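Local coordinates for protein 2-nitrobenzoate nitroreductase (Pseudomonas fluorescens, PDB 4Z85) that probably reduces the nitro group of 2-nitrobenzoate as an FMN-dependent enzyme of the flavoredoxin family, with a flavin reductase-like domain, at residues I27-S32 and F87-V92; N40-Y44 and K75-N80; P123-I127 and W139-L143. All blocks are in the same frame, centred on the assembly; numbering follows the deposited sequence. Where two conformers were deposited one is given.

Contact 1 (I27-S32 and F87-V92)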
# COMPACT_ATOMS: atom_id res chain seq x y z
N ILE A 27 5.55 2.51 3.94
CA ILE A 27 5.56 2.68 5.40
C ILE A 27 5.26 4.13 5.76
O ILE A 27 5.97 5.04 5.35
CB ILE A 27 6.90 2.26 6.00
CG1 ILE A 27 7.22 0.82 5.60
CG2 ILE A 27 6.86 2.37 7.53
CD1 ILE A 27 8.66 0.41 5.96
N ALA A 28 4.20 4.32 6.53
CA ALA A 28 3.87 5.63 7.06
C ALA A 28 4.40 5.72 8.49
O ALA A 28 3.86 5.07 9.38
CB ALA A 28 2.36 5.88 7.03
N LEU A 29 5.46 6.49 8.70
CA LEU A 29 5.95 6.71 10.06
C LEU A 29 5.24 7.96 10.56
O LEU A 29 5.60 9.07 10.21
CB LEU A 29 7.47 6.84 10.08
CG LEU A 29 8.15 7.14 11.41
CD1 LEU A 29 7.63 6.23 12.51
CD2 LEU A 29 9.66 6.99 11.22
N VAL A 30 4.19 7.74 11.33
CA VAL A 30 3.28 8.81 11.75
C VAL A 30 3.80 9.48 13.01
O VAL A 30 4.00 8.81 14.03
CB VAL A 30 1.87 8.26 11.99
CG1 VAL A 30 0.92 9.36 12.48
CG2 VAL A 30 1.33 7.64 10.69
N THR A 31 4.02 10.79 12.93
CA THR A 31 4.22 11.60 14.13
C THR A 31 2.93 12.32 14.48
O THR A 31 2.20 12.81 13.60
CB THR A 31 5.39 12.61 13.99
OG1 THR A 31 5.32 13.29 12.73
CG2 THR A 31 6.74 11.90 14.10
N SER A 32 2.64 12.36 15.78
CA SER A 32 1.41 12.97 16.28
C SER A 32 1.71 13.60 17.65
O SER A 32 2.74 13.31 18.24
CB SER A 32 0.29 11.94 16.38
OG SER A 32 0.65 10.82 17.16
N PHE A 87 -1.68 15.45 11.77
CA PHE A 87 -0.54 14.55 11.97
C PHE A 87 0.39 14.60 10.78
O PHE A 87 0.05 15.18 9.73
CB PHE A 87 -0.99 13.10 12.24
CG PHE A 87 -1.83 12.49 11.14
CD1 PHE A 87 -3.18 12.78 11.04
CD2 PHE A 87 -1.27 11.60 10.23
CE1 PHE A 87 -3.96 12.21 10.05
CE2 PHE A 87 -2.04 11.02 9.24
CZ PHE A 87 -3.39 11.32 9.14
N VAL A 88 1.58 14.02 10.94
CA VAL A 88 2.53 13.98 9.84
C VAL A 88 2.81 12.55 9.44
O VAL A 88 3.05 11.70 10.30
CB VAL A 88 3.87 14.66 10.18
CG1 VAL A 88 4.93 14.38 9.09
CG2 VAL A 88 3.68 16.16 10.36
N VAL A 89 2.75 12.30 8.14
CA VAL A 89 3.27 11.03 7.61
C VAL A 89 4.71 11.24 7.14
O VAL A 89 4.97 11.95 6.19
CB VAL A 89 2.40 10.50 6.45
CG1 VAL A 89 3.05 9.25 5.84
CG2 VAL A 89 1.00 10.18 6.94
N ASN A 90 5.65 10.61 7.83
CA ASN A 90 7.05 10.67 7.45
C ASN A 90 7.36 9.44 6.64
O ASN A 90 7.08 8.33 7.08
CB ASN A 90 7.97 10.70 8.67
CG ASN A 90 7.69 11.87 9.58
OD1 ASN A 90 8.21 12.97 9.37
ND2 ASN A 90 6.86 11.65 10.60
N MET A 91 7.93 9.66 5.46
CA MET A 91 8.32 8.55 4.59
C MET A 91 9.67 8.03 5.06
O MET A 91 10.40 8.71 5.79
CB MET A 91 8.39 9.00 3.13
CG MET A 91 7.08 9.59 2.61
SD MET A 91 5.67 8.50 2.93
CE MET A 91 4.36 9.48 2.23
N VAL A 92 9.99 6.80 4.66
CA VAL A 92 11.07 6.07 5.30
C VAL A 92 12.12 5.63 4.29
O VAL A 92 11.82 4.86 3.39
CB VAL A 92 10.54 4.81 6.04
CG1 VAL A 92 11.70 4.02 6.67
CG2 VAL A 92 9.48 5.19 7.08
O HOH W 1 7.83 5.47 3.35
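Asn90 folds its carboxamide back over the neighbouring strand and fills the notch between Leu29 and Thr31. With CG beside its own backbone N (chi1 -58°), the ND2 end reaches Leu29 O at 2.9 Å and Thr31 OG1 at 3.1 Å, both acceptors lying close to the amide plane. Leu29 O is thus gripped twice, by Asn90 ND2 from one face of its carbonyl plane and by Asn90 N, at 2.8 Å, from the opposite one. Thr31 OG1 also bonds Pro130 O, and Asn90 OD1 takes Ile132 N, tying the passing 131-132 strand to this face. Beside the notch the side chains of Thr31 and Val88 stand abreast, OG1 of Thr31 only 3.2 Å from Val88 CB.

Strands 28-33 and 86-90 run antiparallel here and are the first and last in the order of the six-stranded sheet, so their pairing closes the barrel of the flavin reductase-like fold. On the other face Val89 CG1 presses on the small Ala28 CB at 3.6 Å, and Val30 CG1 meets the Phe87 ring obliquely at CD2. Past the regular pairing, the gap widens: Val92 CG2 packs on Ile27 CG2 at 3.9 Å, and a water wedged beside them accepts from Val92 N and donates to Ile27 O.

Contact 2 (N40-Y44 and K75-N80)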
# COMPACT_ATOMS: atom_id res chain seq x y z
N ASN A 40 4.46 11.52 19.70
CA ASN A 40 4.52 10.09 19.52
C ASN A 40 4.87 9.79 18.07
O ASN A 40 4.58 10.58 17.17
CB ASN A 40 3.19 9.44 19.90
CG ASN A 40 2.93 9.48 21.39
OD1 ASN A 40 1.96 10.09 21.85
ND2 ASN A 40 3.78 8.81 22.16
N ALA A 41 5.53 8.65 17.85
CA ALA A 41 5.91 8.22 16.51
C ALA A 41 5.63 6.73 16.38
O ALA A 41 5.98 5.96 17.28
CB ALA A 41 7.36 8.53 16.23
N ALA A 42 4.97 6.32 15.30
CA ALA A 42 4.66 4.90 15.14
C ALA A 42 4.54 4.57 13.66
O ALA A 42 3.93 5.33 12.91
CB ALA A 42 3.38 4.54 15.86
N PRO A 43 5.18 3.48 13.23
CA PRO A 43 5.12 3.10 11.81
C PRO A 43 3.95 2.18 11.49
O PRO A 43 3.59 1.27 12.26
CB PRO A 43 6.44 2.37 11.60
CG PRO A 43 6.64 1.67 12.93
CD PRO A 43 6.13 2.64 13.98
N TYR A 44 3.38 2.38 10.30
CA TYR A 44 2.26 1.57 9.83
C TYR A 44 2.44 1.25 8.36
O TYR A 44 2.68 2.16 7.58
CB TYR A 44 0.94 2.31 10.00
CG TYR A 44 0.65 2.69 11.42
CD1 TYR A 44 0.03 1.79 12.27
CD2 TYR A 44 1.01 3.93 11.91
CE1 TYR A 44 -0.23 2.12 13.59
CE2 TYR A 44 0.75 4.28 13.23
CZ TYR A 44 0.13 3.36 14.05
OH TYR A 44 -0.14 3.69 15.36
N LYS A 75 -0.66 1.73 21.07
CA LYS A 75 -0.16 3.02 20.59
C LYS A 75 -1.20 4.13 20.76
O LYS A 75 -2.41 3.88 20.71
CB LYS A 75 0.26 2.91 19.12
CG LYS A 75 1.49 2.04 18.85
CD LYS A 75 2.77 2.64 19.43
CE LYS A 75 4.00 1.82 19.05
NZ LYS A 75 5.26 2.42 19.57
N ASP A 76 -0.71 5.35 20.95
CA ASP A 76 -1.52 6.54 21.21
C ASP A 76 -1.88 7.31 19.95
O ASP A 76 -2.51 8.37 20.02
CB ASP A 76 -0.77 7.49 22.14
CG ASP A 76 -0.38 6.84 23.44
OD1 ASP A 76 -1.29 6.50 24.23
OD2 ASP A 76 0.84 6.67 23.68
N THR A 77 -1.43 6.80 18.81
CA THR A 77 -1.57 7.52 17.54
C THR A 77 -3.01 7.97 17.29
O THR A 77 -3.25 9.15 16.95
CB THR A 77 -1.12 6.65 16.37
OG1 THR A 77 0.18 6.11 16.67
CG2 THR A 77 -1.06 7.46 15.08
N LEU A 78 -3.95 7.05 17.45
CA LEU A 78 -5.35 7.31 17.14
C LEU A 78 -5.93 8.44 18.00
O LEU A 78 -6.59 9.33 17.48
CB LEU A 78 -6.18 6.04 17.31
CG LEU A 78 -7.61 6.09 16.77
CD1 LEU A 78 -7.61 6.52 15.31
CD2 LEU A 78 -8.30 4.74 16.93
N LYS A 79 -5.67 8.40 19.30
CA LYS A 79 -6.19 9.44 20.19
C LYS A 79 -5.58 10.80 19.87
O LYS A 79 -6.28 11.82 19.87
CB LYS A 79 -5.92 9.06 21.65
CG LYS A 79 -6.50 10.04 22.67
CD LYS A 79 -6.35 9.49 24.09
CE LYS A 79 -7.05 10.37 25.10
NZ LYS A 79 -6.94 9.80 26.47
N ASN A 80 -4.28 10.83 19.58
CA ASN A 80 -3.61 12.08 19.20
C ASN A 80 -4.20 12.68 17.92
O ASN A 80 -4.39 13.90 17.81
CB ASN A 80 -2.12 11.84 18.99
CG ASN A 80 -1.39 11.43 20.27
OD1 ASN A 80 -1.98 11.41 21.36
ND2 ASN A 80 -0.10 11.11 20.14
O HOH W 2 2.00 8.91 16.23
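Tyr44 and Thr77 meet head-on through their hydroxyls: Tyr44 OH and Thr77 OG1 lie 2.8 Å apart and share a hydrogen bond, with Thr77 OG1 at the edge of the phenol ring and in its plane. The two side chains come from opposite directions, the ring reaching out from the strand and the threonine from the first turn of helix 77-84. Thr77 OG1 stands beside its own backbone N (chi1 -50°), which leaves the methyl CG2 to approach Tyr44 CE2 at 4.1 Å. On the strand, Ala42 turns its CB to this pair, 3.7 Å from Thr77 OG1, and also touches Lys75 CD.

The second bond lies at the other end of the strand segment. Asn80 ND2 donates to Asn40 OD1 at 2.9 Å, in the carbonyl plane and on a lone pair, with a C=O...donor angle of 121°. The two carboxamides are nearly coplanar, 20° apart, although their side chains cross at about a right angle. A water bridges weakly from Asn40 O to Thr77 OG1.

Further out, Asn80 ND2 also bonds Ser32 OG on the adjoining strand, while Asn40 ND2 donates to Glu113, fixing which way round that amide lies. Lys75, bent about its CB-CG bond, runs its alkyl part past Ala42 and carries NZ to the carbonyls of Cys103 and Ser105 and to a salt bridge with Glu113. Glu113 also accepts from Ala41 N, so one carboxylate serves both sides of the contact. The start of the helix is therefore held on the barrel strand by neutral, directional bonds, with the charged pair set beside them; the Lys75 ammonium probably stabilises the ionised form of Glu113.

Contact 3 (P123-I127 and W139-L143)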
# COMPACT_ATOMS: atom_id res chain seq x y z
N PRO A 123 9.60 21.66 13.06
CA PRO A 123 8.22 22.16 12.94
C PRO A 123 7.64 22.03 11.52
O PRO A 123 8.38 22.11 10.53
CB PRO A 123 8.35 23.64 13.33
CG PRO A 123 9.54 23.68 14.23
CD PRO A 123 10.49 22.65 13.70
N SER A 124 6.33 21.82 11.44
CA SER A 124 5.62 21.83 10.17
C SER A 124 5.12 23.23 9.84
O SER A 124 4.96 24.06 10.73
CB SER A 124 4.44 20.85 10.18
OG SER A 124 4.89 19.51 10.26
N THR A 125 4.87 23.47 8.55
CA THR A 125 4.44 24.79 8.07
C THR A 125 2.94 25.03 8.21
O THR A 125 2.52 26.09 8.69
CB THR A 125 4.84 24.97 6.59
OG1 THR A 125 6.27 24.95 6.48
CG2 THR A 125 4.32 26.28 6.04
N THR A 126 2.14 24.05 7.81
CA THR A 126 0.69 24.22 7.78
C THR A 126 -0.04 23.67 9.00
O THR A 126 -1.25 23.87 9.14
CB THR A 126 0.09 23.55 6.54
OG1 THR A 126 0.32 22.14 6.62
CG2 THR A 126 0.71 24.11 5.28
N ILE A 127 0.67 22.95 9.85
CA ILE A 127 0.05 22.32 11.00
C ILE A 127 0.98 22.37 12.20
O ILE A 127 2.14 22.76 12.07
CB ILE A 127 -0.35 20.84 10.73
CG1 ILE A 127 0.86 20.04 10.26
CG2 ILE A 127 -1.48 20.74 9.72
CD1 ILE A 127 0.58 18.56 10.12
N TRP A 139 4.47 14.23 4.66
CA TRP A 139 3.17 14.80 4.36
C TRP A 139 2.63 15.48 5.61
O TRP A 139 2.52 14.86 6.67
CB TRP A 139 2.17 13.73 3.90
CG TRP A 139 2.45 13.05 2.61
CD1 TRP A 139 3.39 13.38 1.67
CD2 TRP A 139 1.75 11.90 2.09
NE1 TRP A 139 3.31 12.52 0.60
CE2 TRP A 139 2.31 11.61 0.84
CE3 TRP A 139 0.71 11.10 2.59
CZ2 TRP A 139 1.87 10.53 0.06
CZ3 TRP A 139 0.28 10.04 1.82
CH2 TRP A 139 0.85 9.76 0.58
N GLU A 140 2.32 16.77 5.50
CA GLU A 140 1.57 17.49 6.52
C GLU A 140 0.09 17.24 6.26
O GLU A 140 -0.43 17.61 5.18
CB GLU A 140 1.91 18.99 6.49
CG GLU A 140 3.42 19.26 6.65
CD GLU A 140 3.76 20.74 6.72
OE1 GLU A 140 2.85 21.58 6.56
OE2 GLU A 140 4.96 21.06 6.95
N CYS A 141 -0.56 16.61 7.24
CA CYS A 141 -1.90 16.08 7.08
C CYS A 141 -2.91 16.56 8.10
O CYS A 141 -2.59 16.81 9.27
CB CYS A 141 -1.88 14.55 7.15
SG CYS A 141 -0.68 13.78 6.06
N LYS A 142 -4.15 16.65 7.62
CA LYS A 142 -5.30 16.86 8.48
C LYS A 142 -6.18 15.63 8.43
O LYS A 142 -6.22 14.91 7.42
CB LYS A 142 -6.07 18.11 8.05
CG LYS A 142 -5.25 19.38 8.26
CD LYS A 142 -6.02 20.62 7.80
CE LYS A 142 -5.38 21.91 8.30
NZ LYS A 142 -6.15 23.12 7.84
N LEU A 143 -6.89 15.39 9.52
CA LEU A 143 -7.81 14.28 9.58
C LEU A 143 -8.99 14.52 8.67
O LEU A 143 -9.65 15.55 8.76
CB LEU A 143 -8.30 14.06 11.02
CG LEU A 143 -9.28 12.89 11.17
CD1 LEU A 143 -8.57 11.56 10.84
CD2 LEU A 143 -9.90 12.85 12.56
O HOH W 3 6.58 19.12 8.03
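Glu140 sends an extended side chain out from its strand into the turn at 124-126, where both carboxylate oxygens find donors. OE2 takes Thr125 N at 2.9 Å, and OE1 takes Thr126 N at the same distance; each amide comes from the syn side, about 30° out of the carboxylate plane. OE1 is gripped a second time by Thr126 OG1, at 2.6 Å, on its anti lone pair. That hydroxyl is placed by a chi1 of 63°, between the backbone N and carbonyl carbon of its residue. A water donates to OE2 and to Ser124 OG, whose stronger partner is Val129 O; OE2 also has a weak bond from His3 of the second subunit. The amides should favour the ionised carboxylate. With an alanine here, Thr125 N, Thr126 N and Thr126 OG1 would probably lose their shared acceptor group, and the turn would be freer to shift from the strand. Nearer the strand backbone, Ile127 CD1 packs on Glu140 CB at 3.9 Å and comes within 3.7 Å of Cys141 N. One carboxylate accepting from two consecutive main-chain amides and a side-chain hydroxyl ties the 123-127 loop to strand 137-150 of the flavin reductase-like barrel.

Contact 1 is the middle member: its two strands touch the strand of contact 2 on one flank and that of contact 3 on the other. Ala28 N probably bonds Tyr44 O at 2.8 Å, and Val89 O probably accepts from Trp139 N at 2.8 Å, making one continuous run of the sheet 39-52, 28-33, 86-90, 137-150. Centres lie about 9 Å (contacts 1 and 2) and about 11 Å (1 and 3) apart; contacts 2 and 3 do not touch, their nearest atoms being about 7 Å apart. Along the chain contact 2 is nested inside the loop closed by contact 1, and contact 3 follows. Contact 1 closes the barrel of this FMN-binding family, while contacts 2 and 3 fasten a helix and a loop to its strands.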